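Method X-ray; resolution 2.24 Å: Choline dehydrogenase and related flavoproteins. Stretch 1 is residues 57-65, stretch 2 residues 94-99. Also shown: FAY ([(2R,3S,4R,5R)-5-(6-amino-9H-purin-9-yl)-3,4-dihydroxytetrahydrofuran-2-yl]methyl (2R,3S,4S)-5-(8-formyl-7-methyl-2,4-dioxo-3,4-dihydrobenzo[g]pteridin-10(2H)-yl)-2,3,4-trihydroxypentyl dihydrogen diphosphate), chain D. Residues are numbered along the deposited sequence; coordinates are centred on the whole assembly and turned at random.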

# COMPACT_ATOMS: atom_id res chain seq x y z
N ASP A 57 -20.31 -3.52 8.88
CA ASP A 57 -20.57 -4.36 7.72
C ASP A 57 -20.86 -3.55 6.46
O ASP A 57 -20.87 -4.11 5.38
CB ASP A 57 -21.77 -5.28 7.97
CG ASP A 57 -21.51 -6.31 9.07
OD1 ASP A 57 -20.36 -6.79 9.17
OD2 ASP A 57 -22.46 -6.63 9.82
N LEU A 58 -21.14 -2.25 6.59
CA LEU A 58 -21.41 -1.40 5.42
C LEU A 58 -20.15 -1.05 4.61
O LEU A 58 -20.26 -0.56 3.48
CB LEU A 58 -22.13 -0.11 5.81
CG LEU A 58 -23.55 -0.24 6.36
CD1 LEU A 58 -23.98 1.07 7.00
CD2 LEU A 58 -24.53 -0.69 5.29
N ARG A 59 -18.97 -1.30 5.17
CA ARG A 59 -17.73 -1.15 4.42
C ARG A 59 -17.72 -2.14 3.26
O ARG A 59 -18.09 -3.30 3.43
CB ARG A 59 -16.50 -1.38 5.31
CG ARG A 59 -16.24 -0.29 6.36
CD ARG A 59 -14.75 -0.27 6.80
NE ARG A 59 -14.26 -1.63 6.92
CZ ARG A 59 -13.10 -2.07 6.45
NH1 ARG A 59 -12.24 -1.25 5.84
NH2 ARG A 59 -12.79 -3.34 6.60
N ASN A 60 -17.31 -1.68 2.09
CA ASN A 60 -17.34 -2.48 0.88
C ASN A 60 -18.71 -2.87 0.35
O ASN A 60 -18.81 -3.57 -0.66
CB ASN A 60 -16.46 -3.72 1.02
CG ASN A 60 -14.99 -3.37 0.97
OD1 ASN A 60 -14.55 -2.71 0.03
ND2 ASN A 60 -14.24 -3.78 1.99
N SER A 61 -19.77 -2.42 1.00
CA SER A 61 -21.12 -2.77 0.53
C SER A 61 -21.49 -1.86 -0.63
O SER A 61 -20.71 -1.00 -1.04
CB SER A 61 -22.15 -2.64 1.65
OG SER A 61 -22.38 -1.28 1.98
N LYS A 62 -22.70 -2.03 -1.15
CA LYS A 62 -23.13 -1.18 -2.25
C LYS A 62 -23.28 0.29 -1.81
O LYS A 62 -23.33 1.18 -2.65
CB LYS A 62 -24.44 -1.68 -2.87
CG LYS A 62 -25.67 -1.48 -2.00
CD LYS A 62 -26.95 -1.77 -2.79
CE LYS A 62 -27.20 -0.69 -3.86
NZ LYS A 62 -28.63 -0.63 -4.29
N TYR A 63 -23.35 0.53 -0.50
CA TYR A 63 -23.53 1.88 0.02
C TYR A 63 -22.21 2.59 0.32
O TYR A 63 -22.18 3.63 0.98
CB TYR A 63 -24.48 1.86 1.24
CG TYR A 63 -25.71 1.03 0.93
CD1 TYR A 63 -26.62 1.47 -0.01
CD2 TYR A 63 -25.92 -0.21 1.52
CE1 TYR A 63 -27.72 0.72 -0.34
CE2 TYR A 63 -27.02 -0.97 1.22
CZ TYR A 63 -27.92 -0.48 0.28
OH TYR A 63 -29.03 -1.21 -0.07
N ASP A 64 -21.11 2.02 -0.19
CA ASP A 64 -19.78 2.56 0.07
C ASP A 64 -19.05 2.91 -1.23
O ASP A 64 -18.77 2.03 -2.04
CB ASP A 64 -18.97 1.53 0.87
CG ASP A 64 -17.59 2.03 1.25
OD1 ASP A 64 -17.23 3.16 0.84
OD2 ASP A 64 -16.87 1.28 1.95
N TRP A 65 -18.70 4.18 -1.39
CA TRP A 65 -17.84 4.62 -2.50
C TRP A 65 -16.59 3.76 -2.58
O TRP A 65 -16.11 3.47 -3.67
CB TRP A 65 -17.46 6.10 -2.36
CG TRP A 65 -18.61 7.05 -2.60
CD1 TRP A 65 -19.44 7.60 -1.65
CD2 TRP A 65 -19.06 7.54 -3.87
NE1 TRP A 65 -20.37 8.42 -2.26
CE2 TRP A 65 -20.17 8.39 -3.61
CE3 TRP A 65 -18.64 7.35 -5.19
CZ2 TRP A 65 -20.85 9.05 -4.64
CZ3 TRP A 65 -19.32 8.00 -6.21
CH2 TRP A 65 -20.41 8.84 -5.92
P FAY D . -20.50 15.36 4.49
N1 FAY D . -18.11 11.20 12.50
C2 FAY D . -18.64 11.21 13.79
O2 FAY D . -18.98 12.26 14.31
N3 FAY D . -19.23 10.06 14.28
C4 FAY D . -18.79 8.84 13.82
O4 FAY D . -18.68 7.92 14.64
N5 FAY D . -17.82 7.62 12.02
C6 FAY D . -17.38 6.30 10.12
C7 FAY D . -17.22 6.16 8.75
C8 FAY D . -17.23 7.30 7.93
O8 FAY D . -17.46 8.04 5.72
C9 FAY D . -17.54 8.54 8.49
PA FAY D . -21.18 13.07 2.97
C1' FAY D . -17.88 11.24 9.62
C10 FAY D . -17.87 10.01 11.86
N10 FAY D . -17.73 9.97 10.47
N1A FAY D . -22.63 12.64 -7.86
O1A FAY D . -20.34 11.94 2.47
C1B FAY D . -22.91 12.32 -2.63
O1P FAY D . -21.85 16.01 4.34
C2' FAY D . -19.36 11.56 9.31
O2' FAY D . -19.97 10.37 8.94
C2A FAY D . -23.77 12.58 -7.08
O2A FAY D . -22.01 12.74 4.17
C2B FAY D . -22.52 11.13 -1.76
O2B FAY D . -23.14 9.92 -2.16
O2P FAY D . -19.38 16.38 4.42
C3' FAY D . -19.78 12.69 8.31
O3' FAY D . -20.89 12.38 7.47
N3A FAY D . -23.67 12.49 -5.70
C3B FAY D . -23.03 11.58 -0.41
O3B FAY D . -24.41 11.30 -0.33
O3P FAY D . -20.25 14.33 3.27
C4' FAY D . -18.69 13.22 7.43
O4' FAY D . -17.60 13.52 8.30
C4A FAY D . -22.45 12.48 -5.12
C4B FAY D . -22.90 13.08 -0.45
O4B FAY D . -22.69 13.44 -1.81
C4X FAY D . -18.10 8.83 12.59
C5' FAY D . -19.17 14.47 6.64
O5' FAY D . -20.35 14.44 5.84
C5A FAY D . -21.29 12.55 -5.89
C5B FAY D . -21.75 13.56 0.42
O5B FAY D . -22.17 13.51 1.76
C5X FAY D . -17.47 7.57 10.68
C6A FAY D . -21.38 12.62 -7.28
N6A FAY D . -20.27 12.59 -8.03
N7A FAY D . -20.23 12.52 -5.05
C7M FAY D . -16.83 4.80 8.22
C8A FAY D . -20.67 12.44 -3.78
C8M FAY D . -17.45 7.09 6.48
C9A FAY D . -17.62 8.71 9.87
N9A FAY D . -22.04 12.41 -3.81
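Stretch 2 (94-99) SSLNYF

No hydrogen bond joins these two stretches, although both are rich in polar residues; stretch 2 rests on stretch 1 mainly through one leucine, Leu96, and 223 Å² is buried between them, both sides summed. Several polar groups are engaged instead within their own stretch, with the flavin nucleotide FAY or elsewhere in the structure, and the contact is made by packing, carbon against carbon or carbon against oxygen.

Neither segment is a strand or a long helix, so there is no helix or sheet axis from which to define a crossing; from first CA to last, the two run in roughly opposite directions, although stretch 1 is folded by its turns. Stretch 1 leaves a short 3-10 segment at Leu58 and folds through two successive turns, a type II turn from Leu58 to Ser61 and a type I turn from Ser61 to Asp64. Their backbone bonds run from Ser61 N to Leu58 O (3.1 Å) and from Asp64 N to Ser61 O (3.2 Å). Asn60, with phi of 66°, takes the left-handed conformation that asparagine tolerates better than most residues. Ser61 suits the junction because its short hydroxyl can fold back on the main chain: OG donates to Leu58 O at 2.7 Å and accepts from Tyr63 N at 3.2 Å. Asp64 braces the same loop, its OD2 receiving Asn60 N at 3.0 Å.

Stretch 2 likewise leaves a 3-10 segment, at Ser95, and continues as loop. The backbones come nearest at Leu58 and Leu96, whose CA atoms are 6.3 Å apart. Both CA-to-CB bonds point toward the opposing stretch, and Leu58 CD1 meets Leu96 CB at 3.3 Å, a tight apolar contact. Leu58 CD1 also lies 3.5 Å from Ser95 O. Leu96 reaches on to the second turn, where its CD2 is 3.4 Å from Tyr63 O and 4.3 Å from Asp64 CB. A branched aliphatic side chain serves well here, since its methyls can fill separate gaps: Leu96 CD1, meanwhile, approaches FAY C8M at 3.4 Å.

Farther along, the Tyr98 side chain starts sideways but its end comes nearer, bringing OH to 3.8 Å from Arg59 CG, against the aliphatic part of the arginine. One face of the Tyr98 ring lies against FAY C6. The CA-to-CB bond of Asn97 points away from stretch 1, and its amide is used twice: ND2 donates to FAY O2' at 3.0 Å, while OD1 accepts from Phe99 N at 3.1 Å. At the end of stretch 1, Trp65 NE1 makes a weak hydrogen bond to FAY O2B at 3.2 Å, so both stretches touch the same cofactor.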

# COMPACT_ATOMS: atom_id res chain seq x y z
N SER A 94 -23.42 9.92 6.90
CA SER A 94 -24.23 9.79 8.13
C SER A 94 -25.10 8.51 8.10
O SER A 94 -25.68 8.10 9.10
CB SER A 94 -25.11 11.03 8.35
OG SER A 94 -26.26 11.02 7.51
N SER A 95 -25.18 7.88 6.93
CA SER A 95 -25.87 6.60 6.78
C SER A 95 -25.00 5.37 7.01
O SER A 95 -25.51 4.25 7.07
CB SER A 95 -26.49 6.50 5.39
OG SER A 95 -27.60 7.36 5.28
N LEU A 96 -23.68 5.55 7.12
CA LEU A 96 -22.84 4.40 7.43
C LEU A 96 -21.80 4.63 8.53
O LEU A 96 -20.93 3.78 8.74
CB LEU A 96 -22.20 3.78 6.17
CG LEU A 96 -21.42 4.60 5.14
CD1 LEU A 96 -20.41 5.57 5.76
CD2 LEU A 96 -20.74 3.70 4.10
N ASN A 97 -21.90 5.76 9.23
CA ASN A 97 -20.90 6.13 10.25
C ASN A 97 -21.11 5.45 11.59
O ASN A 97 -22.04 4.65 11.74
CB ASN A 97 -20.74 7.67 10.37
CG ASN A 97 -21.88 8.34 11.16
OD1 ASN A 97 -22.67 7.68 11.83
ND2 ASN A 97 -21.93 9.67 11.10
N TYR A 98 -20.23 5.72 12.56
CA TYR A 98 -20.29 5.02 13.86
C TYR A 98 -20.85 5.88 15.01
O TYR A 98 -20.48 5.72 16.19
CB TYR A 98 -18.95 4.32 14.19
CG TYR A 98 -18.46 3.51 13.00
CD1 TYR A 98 -17.12 3.53 12.62
CD2 TYR A 98 -19.35 2.76 12.24
CE1 TYR A 98 -16.68 2.81 11.51
CE2 TYR A 98 -18.93 2.04 11.13
CZ TYR A 98 -17.59 2.07 10.77
OH TYR A 98 -17.14 1.38 9.66
N PHE A 99 -21.72 6.80 14.63
CA PHE A 99 -22.75 7.35 15.51
C PHE A 99 -22.34 8.41 16.52
O PHE A 99 -23.16 9.25 16.89
CB PHE A 99 -23.48 6.22 16.25
CG PHE A 99 -23.88 5.11 15.37
CD1 PHE A 99 -24.95 5.26 14.48
CD2 PHE A 99 -23.22 3.90 15.41
CE1 PHE A 99 -25.35 4.21 13.65
CE2 PHE A 99 -23.60 2.85 14.57
CZ PHE A 99 -24.67 3.02 13.68